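Local coordinates for protein Polyphosphate:AMP phosphotransferase (PDB 3CZP) that uses inorganic polyphosphate as phosphate donor to convert AMP to ADP, and GMP to GDP less efficiently, with magnesium as cofactor, at residues 27-32 and 64-69; 87-92 and 400-405; 260-265 and 467-472; 369-374 and 387-392. All coordinates share one frame; numbering follows the deposited sequence. Where two conformers were deposited one is given.

In the fold
Contacts 1 and 3 lie on opposite sides of the chain's centre, 56 Å apart between centres, the first in the N-terminal PPK2 domain and the other against the sheet of the C-terminal one. Contact 2 joins the two fused domains directly. Contact 4 is packed within the C-terminal domain, but its arginines also pair with Glu145 of the N-terminal domain. Contacts 2 and 4 both use helix 382-402, with centres 20 Å apart and nearest atoms about 8 Å apart. Contact 4 comes within about 6 Å of contact 3, nearest atoms, without touching it. The N-terminal domain seems catalytically inactive and may serve dimerisation, consistent with the second subunit reaching contact 1.

Contact 1: residues 27-32 and 64-69; sequences EALLEA and NEWMDP
In the N-terminal PPK2 domain, helix 15-39 packs across the C-terminal end of helix 56-66, where the chain turns towards strand 72-76. Residues 27-32 offer two neighbouring leucines. Leu29 points at the turn, the direction of its CA-CB bond setting CB against Met67 CG at 3.9 Å. With CG anti to the carbonyl carbon (chi1 -75°), its two methyls part company, CD1 meeting Trp66 CE3 obliquely at 4.1 Å while CD2 comes to 4.2 Å from the terminal CE of Met67. Met67, present as selenomethionine, is bent at chi3 (82°), which brings that methyl back to the leucine. Helix 56-66 is the helical part of a beta-alpha-beta crossover between the parallel strands 44-50 and 72-76, in a domain of the P-loop NTPase clan, and Met67 is the residue at which the helical backbone gives way to the extended exit (psi 179°). Leu30 covers this exit with its branched end and touches mostly backbone. Its CG lies 3.5 Å from Trp66 O. Its CD2 is 3.5 Å from Asp68 N. This stretch of main chain is also held by polar side chains of helix 15-39, since Gln33 accepts a hydrogen bond from Asp68 N and Arg26 donates one to Glu65 O. The Asp68 carboxylate turns to a salt bridge with Arg70. On the outer side of helix 15-39, Glu27 forms a salt bridge with Arg432 of the second subunit, and the carboxylate of Glu31 accepts backbone N-H groups of Lys431 and Arg432 of that same subunit.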
# COMPACT_ATOMS: atom_id res chain seq x y z
N GLU A 27 -12.13 -9.20 29.96
CA GLU A 27 -11.06 -10.17 30.02
C GLU A 27 -11.21 -11.25 28.90
O GLU A 27 -10.24 -11.57 28.21
CB GLU A 27 -10.94 -10.78 31.41
CG GLU A 27 -9.53 -10.86 31.87
CD GLU A 27 -8.82 -9.47 32.11
OE1 GLU A 27 -7.59 -9.48 31.98
OE2 GLU A 27 -9.45 -8.41 32.46
N ALA A 28 -12.42 -11.80 28.72
CA ALA A 28 -12.72 -12.76 27.67
C ALA A 28 -12.50 -12.16 26.27
O ALA A 28 -11.97 -12.83 25.41
CB ALA A 28 -14.16 -13.32 27.79
N LEU A 29 -12.86 -10.88 26.07
CA LEU A 29 -12.56 -10.24 24.78
C LEU A 29 -11.07 -10.14 24.48
O LEU A 29 -10.58 -10.57 23.41
CB LEU A 29 -13.25 -8.86 24.64
CG LEU A 29 -14.76 -8.90 24.37
CD1 LEU A 29 -15.48 -7.47 24.65
CD2 LEU A 29 -15.07 -9.36 22.96
N LEU A 30 -10.33 -9.65 25.46
CA LEU A 30 -8.92 -9.52 25.34
C LEU A 30 -8.26 -10.86 25.02
O LEU A 30 -7.36 -10.93 24.15
CB LEU A 30 -8.33 -8.91 26.60
CG LEU A 30 -8.36 -7.42 26.86
CD1 LEU A 30 -7.75 -7.19 28.29
CD2 LEU A 30 -7.66 -6.65 25.77
N GLU A 31 -8.70 -11.93 25.67
CA GLU A 31 -8.21 -13.27 25.36
C GLU A 31 -8.54 -13.80 23.96
O GLU A 31 -7.74 -14.56 23.36
CB GLU A 31 -8.70 -14.27 26.44
CG GLU A 31 -7.99 -14.07 27.79
CD GLU A 31 -6.50 -14.49 27.74
OE1 GLU A 31 -6.25 -15.71 27.62
OE2 GLU A 31 -5.59 -13.61 27.80
N ALA A 32 -9.77 -13.51 23.49
CA ALA A 32 -10.23 -13.89 22.18
C ALA A 32 -9.42 -13.09 21.15
O ALA A 32 -8.98 -13.62 20.18
CB ALA A 32 -11.76 -13.59 22.03
N ASN A 64 -12.74 -0.17 22.31
CA ASN A 64 -11.29 0.12 22.27
C ASN A 64 -10.69 0.42 23.61
O ASN A 64 -9.48 0.65 23.72
CB ASN A 64 -11.07 1.26 21.30
CG ASN A 64 -11.06 0.80 19.85
OD1 ASN A 64 -10.01 0.38 19.37
ND2 ASN A 64 -12.26 0.83 19.15
N GLU A 65 -11.54 0.42 24.64
CA GLU A 65 -11.10 0.45 26.04
C GLU A 65 -11.13 -0.93 26.61
O GLU A 65 -10.20 -1.34 27.27
CB GLU A 65 -11.98 1.37 26.87
CG GLU A 65 -11.46 1.48 28.30
CD GLU A 65 -12.25 2.50 29.12
OE1 GLU A 65 -12.93 3.31 28.46
OE2 GLU A 65 -12.15 2.44 30.39
N TRP A 66 -12.16 -1.68 26.26
CA TRP A 66 -12.29 -3.08 26.66
C TRP A 66 -11.27 -3.97 26.01
O TRP A 66 -10.72 -4.86 26.66
CB TRP A 66 -13.69 -3.60 26.30
CG TRP A 66 -14.80 -2.99 27.16
CD1 TRP A 66 -14.65 -2.18 28.22
CD2 TRP A 66 -16.20 -3.16 26.97
NE1 TRP A 66 -15.87 -1.84 28.75
CE2 TRP A 66 -16.86 -2.42 27.98
CE3 TRP A 66 -16.98 -3.87 26.04
CZ2 TRP A 66 -18.26 -2.38 28.11
CZ3 TRP A 66 -18.37 -3.83 26.17
CH2 TRP A 66 -19.00 -3.08 27.19
N MSE A 67 -11.07 -3.76 24.70
CA MSE A 67 -10.18 -4.56 23.91
C MSE A 67 -8.88 -3.81 23.73
O MSE A 67 -8.69 -2.72 24.27
CB MSE A 67 -10.83 -4.94 22.56
CG MSE A 67 -12.17 -5.62 22.77
SE MSE A 67 -13.01 -6.00 21.07
CE MSE A 67 -12.04 -7.56 20.74
N ASP A 68 -7.94 -4.42 23.04
CA ASP A 68 -6.63 -3.80 22.82
C ASP A 68 -6.70 -3.02 21.50
O ASP A 68 -6.77 -3.58 20.43
CB ASP A 68 -5.54 -4.91 22.77
CG ASP A 68 -4.11 -4.38 22.87
OD1 ASP A 68 -3.82 -3.24 22.51
OD2 ASP A 68 -3.19 -5.16 23.22
N PRO A 69 -6.65 -1.68 21.57
CA PRO A 69 -6.70 -0.93 20.35
C PRO A 69 -5.49 -1.12 19.42
O PRO A 69 -5.56 -0.75 18.25
CB PRO A 69 -6.74 0.51 20.85
CG PRO A 69 -6.03 0.49 22.18
CD PRO A 69 -6.42 -0.83 22.76

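Contact 2: residues 87-92 and 400-405; sequences RPPQWR and SEYGII
The backbones come closest at Pro88 and Tyr402, 5.5 Å between their CA atoms, where a type I turn from Pro88 to Trp91 faces the end of helix 382-402, closed by a Schellman motif at Gly403. Tyr402 carries most of the contact. Its CG is anti to the backbone N (chi1 -172°), so the side chain reaches away from the helix end and lays one ring face along the backbone of residues 87 and 88. Pro88 CA sits over that face, 3.9 Å from the centroid of the Tyr402 ring and 21° off its normal, a CH-pi contact; the peptide nitrogen of Pro88 also lies over the centre. Further out, Arg87 O approaches the phenol end of the same face, 3.5 Å from Tyr402 CZ. The Pro88 ring crosses the tyrosine side chain at about a right angle, CB to CB 3.8 Å, and its CG rests 3.7 Å from Ile404 CD1. Pro89 adds CD obliquely against Tyr402 CD1 at 3.7 Å. No hydrogen bond spans the two segments, and the Tyr402 hydroxyl is hydrogen-bonded to Leu85 O, just ahead of residues 87-92, which ties the tip of the ring to the N-terminal domain. Tyr402 also takes part in a cation-pi interaction with Arg357, and Trp351 of helix 348-351 packs against Pro88. Two prolines thus meet an aromatic ring at the seam between the two fused PPK2 domains, a proline-aromatic packing in which the tyrosine of the C-terminal domain lies flat against the main chain of the N-terminal one.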
# COMPACT_ATOMS: atom_id res chain seq x y z
N ARG A 87 -10.75 6.04 -8.72
CA ARG A 87 -10.85 4.60 -8.88
C ARG A 87 -12.30 4.12 -8.61
O ARG A 87 -13.09 4.84 -8.02
CB ARG A 87 -9.86 3.95 -7.93
CG ARG A 87 -8.41 4.09 -8.42
CD ARG A 87 -7.41 3.50 -7.47
NE ARG A 87 -6.06 3.60 -7.96
CZ ARG A 87 -5.32 4.70 -7.98
NH1 ARG A 87 -5.81 5.85 -7.59
NH2 ARG A 87 -4.12 4.65 -8.51
N PRO A 88 -12.65 2.88 -9.03
CA PRO A 88 -14.02 2.44 -8.76
C PRO A 88 -14.37 2.47 -7.27
O PRO A 88 -13.46 2.37 -6.45
CB PRO A 88 -14.05 1.04 -9.33
CG PRO A 88 -12.86 1.00 -10.32
CD PRO A 88 -11.86 1.88 -9.77
N PRO A 89 -15.63 2.81 -6.95
CA PRO A 89 -16.06 3.00 -5.56
C PRO A 89 -15.65 1.92 -4.58
O PRO A 89 -15.44 2.24 -3.42
CB PRO A 89 -17.60 3.07 -5.64
CG PRO A 89 -17.96 2.96 -7.06
CD PRO A 89 -16.72 3.21 -7.87
N GLN A 90 -15.59 0.67 -5.02
CA GLN A 90 -15.26 -0.46 -4.16
C GLN A 90 -13.75 -0.50 -3.70
O GLN A 90 -13.43 -1.01 -2.61
CB GLN A 90 -15.60 -1.78 -4.90
CG GLN A 90 -15.86 -2.95 -3.90
CD GLN A 90 -16.44 -4.19 -4.54
OE1 GLN A 90 -15.68 -5.02 -5.02
NE2 GLN A 90 -17.78 -4.38 -4.47
N TRP A 91 -12.87 0.08 -4.51
CA TRP A 91 -11.43 0.07 -4.28
C TRP A 91 -11.05 0.55 -2.88
O TRP A 91 -10.19 -0.01 -2.23
CB TRP A 91 -10.76 0.92 -5.36
CG TRP A 91 -9.26 0.93 -5.31
CD1 TRP A 91 -8.40 0.03 -5.91
CD2 TRP A 91 -8.45 1.92 -4.70
NE1 TRP A 91 -7.10 0.39 -5.65
CE2 TRP A 91 -7.11 1.56 -4.92
CE3 TRP A 91 -8.72 3.12 -4.07
CZ2 TRP A 91 -6.05 2.35 -4.47
CZ3 TRP A 91 -7.69 3.88 -3.60
CH2 TRP A 91 -6.36 3.51 -3.80
N ARG A 92 -11.65 1.64 -2.44
CA ARG A 92 -11.29 2.21 -1.18
C ARG A 92 -11.59 1.33 0.00
O ARG A 92 -10.95 1.47 1.07
CB ARG A 92 -12.04 3.49 -0.98
CG ARG A 92 -13.48 3.31 -0.80
CD ARG A 92 -14.16 4.69 -0.66
NE ARG A 92 -14.30 5.26 -1.99
CZ ARG A 92 -14.93 6.39 -2.27
NH1 ARG A 92 -15.50 7.11 -1.30
NH2 ARG A 92 -15.04 6.76 -3.53
N SER A 400 -16.06 -2.06 -15.25
CA SER A 400 -16.82 -1.56 -16.41
C SER A 400 -17.73 -0.38 -16.03
O SER A 400 -17.80 0.62 -16.74
CB SER A 400 -17.68 -2.69 -16.99
OG SER A 400 -18.32 -2.30 -18.19
N GLU A 401 -18.45 -0.55 -14.93
CA GLU A 401 -19.41 0.43 -14.47
C GLU A 401 -18.78 1.77 -14.16
O GLU A 401 -19.40 2.82 -14.31
CB GLU A 401 -20.16 -0.12 -13.25
CG GLU A 401 -21.24 -1.11 -13.69
CD GLU A 401 -22.25 -1.56 -12.62
OE1 GLU A 401 -22.08 -1.30 -11.39
OE2 GLU A 401 -23.22 -2.22 -13.06
N TYR A 402 -17.52 1.75 -13.73
CA TYR A 402 -16.79 2.97 -13.45
C TYR A 402 -16.20 3.56 -14.75
O TYR A 402 -15.75 4.68 -14.76
CB TYR A 402 -15.71 2.69 -12.37
CG TYR A 402 -15.05 3.96 -11.89
CD1 TYR A 402 -15.71 4.84 -11.06
CD2 TYR A 402 -13.79 4.28 -12.30
CE1 TYR A 402 -15.11 5.97 -10.66
CE2 TYR A 402 -13.20 5.44 -11.92
CZ TYR A 402 -13.85 6.27 -11.08
OH TYR A 402 -13.24 7.47 -10.70
N GLY A 403 -16.24 2.83 -15.86
CA GLY A 403 -15.73 3.33 -17.18
C GLY A 403 -14.37 2.72 -17.56
O GLY A 403 -13.72 3.16 -18.50
N ILE A 404 -13.93 1.71 -16.83
CA ILE A 404 -12.70 1.00 -17.18
C ILE A 404 -13.00 0.08 -18.33
O ILE A 404 -13.97 -0.67 -18.31
CB ILE A 404 -12.09 0.21 -15.97
CG1 ILE A 404 -11.93 1.17 -14.76
CG2 ILE A 404 -10.81 -0.48 -16.39
CD1 ILE A 404 -11.08 0.65 -13.59
N ILE A 405 -12.15 0.17 -19.34
CA ILE A 405 -12.18 -0.68 -20.52
C ILE A 405 -11.41 -1.95 -20.27
O ILE A 405 -10.22 -1.91 -20.10
CB ILE A 405 -11.60 0.08 -21.72
CG1 ILE A 405 -12.34 1.41 -21.92
CG2 ILE A 405 -11.65 -0.77 -23.03
CD1 ILE A 405 -11.67 2.30 -22.92

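Contact 3: residues 260-265 and 467-472; sequences GLLDSL and WTLVEA
The flat group in this contact is the carboxylate of Glu471, met by a methyl from above its plane at the OE2 end, while Lys481 takes OE1 in a salt bridge. The methyl is Leu265 CD2, 3.3 Å from Glu471 OE2 and standing well out of the carboxylate plane. A bend at chi2 (81°) turns the carboxylate so that OE2 meets Leu265 CD2. The other flat group, the Trp467 indole, turns elsewhere and packs edge-to-face with Tyr368. The rest of the contact is leucine on leucine. Leu469 points from strand 467-471, an edge strand of the parallel sheet within this chain, towards helix 260-263. Leu265 crosses it at about a right angle, its CD1 4.1 Å from Leu469 CB. On the helix, Leu262 CD2 comes to 4.3 Å from Leu469 CD2, and the carbonyl oxygen of Leu261 lies 3.8 Å from Leu469 CD1. Leu261 and Leu262 also rest on valines of helix 446-460, so this short helix bridges the strand and that helix. With no hydrogen bond between them, the two segments hold by van der Waals packing; Glu471 is buried, and its charge is met by Lys481, a pairing that burial probably strengthens.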
# COMPACT_ATOMS: atom_id res chain seq x y z
N GLY A 260 -14.61 -27.43 -27.39
CA GLY A 260 -14.95 -27.07 -28.78
C GLY A 260 -14.73 -25.60 -29.13
O GLY A 260 -14.62 -25.26 -30.31
N LEU A 261 -14.67 -24.72 -28.12
CA LEU A 261 -14.32 -23.30 -28.30
C LEU A 261 -12.85 -23.16 -28.71
O LEU A 261 -12.49 -22.26 -29.47
CB LEU A 261 -14.55 -22.47 -27.02
CG LEU A 261 -15.89 -22.45 -26.24
CD1 LEU A 261 -15.76 -21.76 -24.84
CD2 LEU A 261 -17.06 -21.83 -27.07
N LEU A 262 -12.01 -24.05 -28.17
CA LEU A 262 -10.58 -24.07 -28.44
C LEU A 262 -10.24 -24.98 -29.61
O LEU A 262 -9.37 -24.65 -30.42
CB LEU A 262 -9.79 -24.52 -27.19
CG LEU A 262 -9.82 -23.57 -25.92
CD1 LEU A 262 -8.93 -24.27 -24.85
CD2 LEU A 262 -9.23 -22.09 -26.23
N ASP A 263 -10.94 -26.11 -29.71
CA ASP A 263 -10.73 -27.05 -30.81
C ASP A 263 -11.16 -26.45 -32.14
O ASP A 263 -10.67 -26.86 -33.20
CB ASP A 263 -11.48 -28.36 -30.55
CG ASP A 263 -10.85 -29.17 -29.43
OD1 ASP A 263 -9.61 -29.18 -29.32
OD2 ASP A 263 -11.61 -29.81 -28.66
N SER A 264 -12.08 -25.50 -32.10
CA SER A 264 -12.58 -24.86 -33.32
C SER A 264 -11.75 -23.67 -33.83
O SER A 264 -12.02 -23.17 -34.92
CB SER A 264 -14.05 -24.46 -33.18
OG SER A 264 -14.20 -23.23 -32.48
N LEU A 265 -10.74 -23.22 -33.09
CA LEU A 265 -9.84 -22.18 -33.63
C LEU A 265 -9.06 -22.65 -34.83
O LEU A 265 -8.64 -23.81 -34.91
CB LEU A 265 -8.82 -21.71 -32.61
CG LEU A 265 -9.40 -20.89 -31.48
CD1 LEU A 265 -8.33 -20.70 -30.42
CD2 LEU A 265 -9.87 -19.57 -32.05
N TRP A 467 -13.98 -12.54 -23.64
CA TRP A 467 -12.68 -13.13 -23.93
C TRP A 467 -12.34 -13.10 -25.43
O TRP A 467 -13.17 -13.43 -26.23
CB TRP A 467 -12.67 -14.57 -23.47
CG TRP A 467 -12.27 -14.69 -22.06
CD1 TRP A 467 -13.10 -14.87 -21.03
CD2 TRP A 467 -10.94 -14.64 -21.54
NE1 TRP A 467 -12.39 -14.94 -19.88
CE2 TRP A 467 -11.06 -14.79 -20.15
CE3 TRP A 467 -9.66 -14.49 -22.12
CZ2 TRP A 467 -9.95 -14.78 -19.29
CZ3 TRP A 467 -8.56 -14.47 -21.28
CH2 TRP A 467 -8.70 -14.64 -19.87
N THR A 468 -11.09 -12.76 -25.76
CA THR A 468 -10.57 -12.82 -27.13
C THR A 468 -9.57 -13.92 -27.18
O THR A 468 -8.59 -13.87 -26.48
CB THR A 468 -9.84 -11.52 -27.54
OG1 THR A 468 -10.69 -10.42 -27.26
CG2 THR A 468 -9.41 -11.52 -29.08
N LEU A 469 -9.88 -14.92 -27.99
CA LEU A 469 -8.98 -16.01 -28.21
C LEU A 469 -8.03 -15.60 -29.36
O LEU A 469 -8.48 -15.33 -30.48
CB LEU A 469 -9.77 -17.32 -28.51
CG LEU A 469 -10.89 -17.68 -27.53
CD1 LEU A 469 -11.80 -18.80 -28.05
CD2 LEU A 469 -10.38 -18.00 -26.09
N VAL A 470 -6.73 -15.54 -29.07
CA VAL A 470 -5.74 -15.15 -30.06
C VAL A 470 -5.06 -16.40 -30.61
O VAL A 470 -4.50 -17.18 -29.87
CB VAL A 470 -4.72 -14.15 -29.45
CG1 VAL A 470 -3.73 -13.68 -30.53
CG2 VAL A 470 -5.45 -12.96 -28.78
N GLU A 471 -5.18 -16.62 -31.90
CA GLU A 471 -4.50 -17.74 -32.60
C GLU A 471 -3.03 -17.34 -32.67
O GLU A 471 -2.67 -16.41 -33.40
CB GLU A 471 -5.06 -17.92 -34.02
CG GLU A 471 -6.54 -18.31 -34.13
CD GLU A 471 -7.51 -17.12 -33.98
OE1 GLU A 471 -7.09 -15.99 -33.65
OE2 GLU A 471 -8.70 -17.36 -34.17
N ALA A 472 -2.20 -17.98 -31.86
CA ALA A 472 -0.87 -17.42 -31.53
C ALA A 472 0.32 -18.20 -32.07
O ALA A 472 1.46 -17.80 -31.85
CB ALA A 472 -0.77 -17.23 -30.00

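Contact 4: residues 369-374 and 387-392; sequences GRVLVE and RAYGEI
Gly369 O is gripped by two backbone N-H groups, Leu372 N at 3.1 Å and Glu374 N at 3.0 Å, the second closing the wider pi-type turn that opens helix 370-377. This turn presents Arg370 and Val371 to helix 382-402; the axes of segments 370-374 and 387-392 approach to 10.8 Å, their N-to-C directions 139° apart. Val371 CG1 lies over one face of the Tyr389 ring, 3.9 Å from its centroid and 26° off the normal, a CH-pi contact near the rim. The same methyl touches Ala388 CB at 3.7 Å, and Arg370 lays CG and CD against that CB. At the ring edge, in plane, water 2 donates to Val371 O and accepts from Tyr389 OH. Arg370 donates NE almost straight to Glu374 OE1 (2.9 Å), and its NH1 donates a hydrogen bond to water 1, which donates to Glu391 OE1. Arg387 NH1 bonds to the syn lone pair of Glu391 OE2. The two guanidiniums, their planes 77° apart, bring NH1 of Arg370 within 4.0 Å of NH2 of Arg387; Glu145 of the N-terminal domain joins both in salt bridges and, with Glu374, Glu391 and Asp384, probably offsets the repulsion between two positive charges.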
# COMPACT_ATOMS: atom_id res chain seq x y z
N GLY A 369 -5.80 -16.85 -12.79
CA GLY A 369 -4.95 -17.90 -12.23
C GLY A 369 -5.71 -18.88 -11.34
O GLY A 369 -5.46 -20.07 -11.39
N ARG A 370 -6.65 -18.36 -10.55
CA ARG A 370 -7.48 -19.18 -9.68
C ARG A 370 -8.21 -20.31 -10.41
O ARG A 370 -8.27 -21.46 -9.91
CB ARG A 370 -8.49 -18.34 -8.87
CG ARG A 370 -9.38 -19.25 -8.03
CD ARG A 370 -9.81 -18.66 -6.72
NE ARG A 370 -8.72 -18.69 -5.75
CZ ARG A 370 -8.86 -18.27 -4.50
NH1 ARG A 370 -10.04 -17.78 -4.08
NH2 ARG A 370 -7.83 -18.29 -3.69
N VAL A 371 -8.75 -20.00 -11.60
CA VAL A 371 -9.50 -20.98 -12.41
C VAL A 371 -8.66 -21.64 -13.50
O VAL A 371 -9.16 -22.42 -14.30
CB VAL A 371 -10.75 -20.36 -13.03
CG1 VAL A 371 -11.63 -19.77 -11.92
CG2 VAL A 371 -10.35 -19.34 -14.12
N LEU A 372 -7.36 -21.34 -13.50
CA LEU A 372 -6.40 -21.99 -14.39
C LEU A 372 -5.40 -22.74 -13.53
O LEU A 372 -5.72 -23.81 -13.03
CB LEU A 372 -5.77 -20.96 -15.33
CG LEU A 372 -6.70 -20.28 -16.36
CD1 LEU A 372 -5.88 -19.15 -17.03
CD2 LEU A 372 -7.33 -21.26 -17.42
N VAL A 373 -4.21 -22.20 -13.31
CA VAL A 373 -3.19 -22.94 -12.52
C VAL A 373 -3.58 -23.43 -11.10
O VAL A 373 -3.17 -24.51 -10.70
CB VAL A 373 -1.83 -22.16 -12.46
CG1 VAL A 373 -2.00 -20.76 -11.80
CG2 VAL A 373 -0.75 -23.00 -11.78
N GLU A 374 -4.35 -22.66 -10.33
CA GLU A 374 -4.76 -23.12 -9.01
C GLU A 374 -5.68 -24.33 -9.08
O GLU A 374 -5.54 -25.24 -8.28
CB GLU A 374 -5.45 -22.00 -8.22
CG GLU A 374 -4.55 -20.81 -7.92
CD GLU A 374 -5.15 -19.78 -6.94
OE1 GLU A 374 -6.23 -19.97 -6.36
OE2 GLU A 374 -4.49 -18.76 -6.74
N ARG A 387 -16.65 -20.88 -7.29
CA ARG A 387 -17.22 -19.58 -6.93
C ARG A 387 -16.46 -18.42 -7.55
O ARG A 387 -16.99 -17.32 -7.64
CB ARG A 387 -17.34 -19.42 -5.42
CG ARG A 387 -16.05 -19.42 -4.62
CD ARG A 387 -16.29 -19.28 -3.12
NE ARG A 387 -15.01 -19.46 -2.43
CZ ARG A 387 -14.13 -18.50 -2.15
NH1 ARG A 387 -14.33 -17.25 -2.50
NH2 ARG A 387 -12.99 -18.83 -1.54
N ALA A 388 -15.24 -18.66 -8.01
CA ALA A 388 -14.38 -17.60 -8.61
C ALA A 388 -14.91 -16.96 -9.91
O ALA A 388 -14.70 -15.78 -10.14
CB ALA A 388 -12.95 -18.09 -8.84
N TYR A 389 -15.59 -17.76 -10.73
CA TYR A 389 -16.14 -17.27 -11.99
C TYR A 389 -17.10 -16.11 -11.75
O TYR A 389 -16.97 -15.05 -12.37
CB TYR A 389 -16.85 -18.39 -12.74
CG TYR A 389 -15.97 -19.58 -13.05
CD1 TYR A 389 -14.95 -19.48 -13.99
CD2 TYR A 389 -16.15 -20.79 -12.41
CE1 TYR A 389 -14.14 -20.56 -14.28
CE2 TYR A 389 -15.34 -21.88 -12.69
CZ TYR A 389 -14.34 -21.76 -13.63
OH TYR A 389 -13.53 -22.84 -13.91
N GLY A 390 -18.05 -16.31 -10.85
CA GLY A 390 -19.05 -15.27 -10.51
C GLY A 390 -18.44 -14.07 -9.85
O GLY A 390 -18.77 -12.93 -10.14
N GLU A 391 -17.56 -14.34 -8.90
CA GLU A 391 -16.69 -13.31 -8.30
C GLU A 391 -15.91 -12.47 -9.33
O GLU A 391 -15.83 -11.24 -9.24
CB GLU A 391 -15.72 -14.00 -7.32
CG GLU A 391 -16.42 -14.45 -6.09
CD GLU A 391 -15.62 -15.28 -5.15
OE1 GLU A 391 -14.47 -15.68 -5.46
OE2 GLU A 391 -16.17 -15.49 -4.05
N ILE A 392 -15.31 -13.14 -10.32
CA ILE A 392 -14.54 -12.45 -11.35
C ILE A 392 -15.44 -11.53 -12.17
O ILE A 392 -15.08 -10.39 -12.46
CB ILE A 392 -13.84 -13.44 -12.29
CG1 ILE A 392 -12.62 -14.07 -11.59
CG2 ILE A 392 -13.42 -12.75 -13.58
CD1 ILE A 392 -12.05 -15.26 -12.32
O HOH W 1 -12.60 -17.95 -5.31
O HOH W 2 -11.48 -22.43 -15.70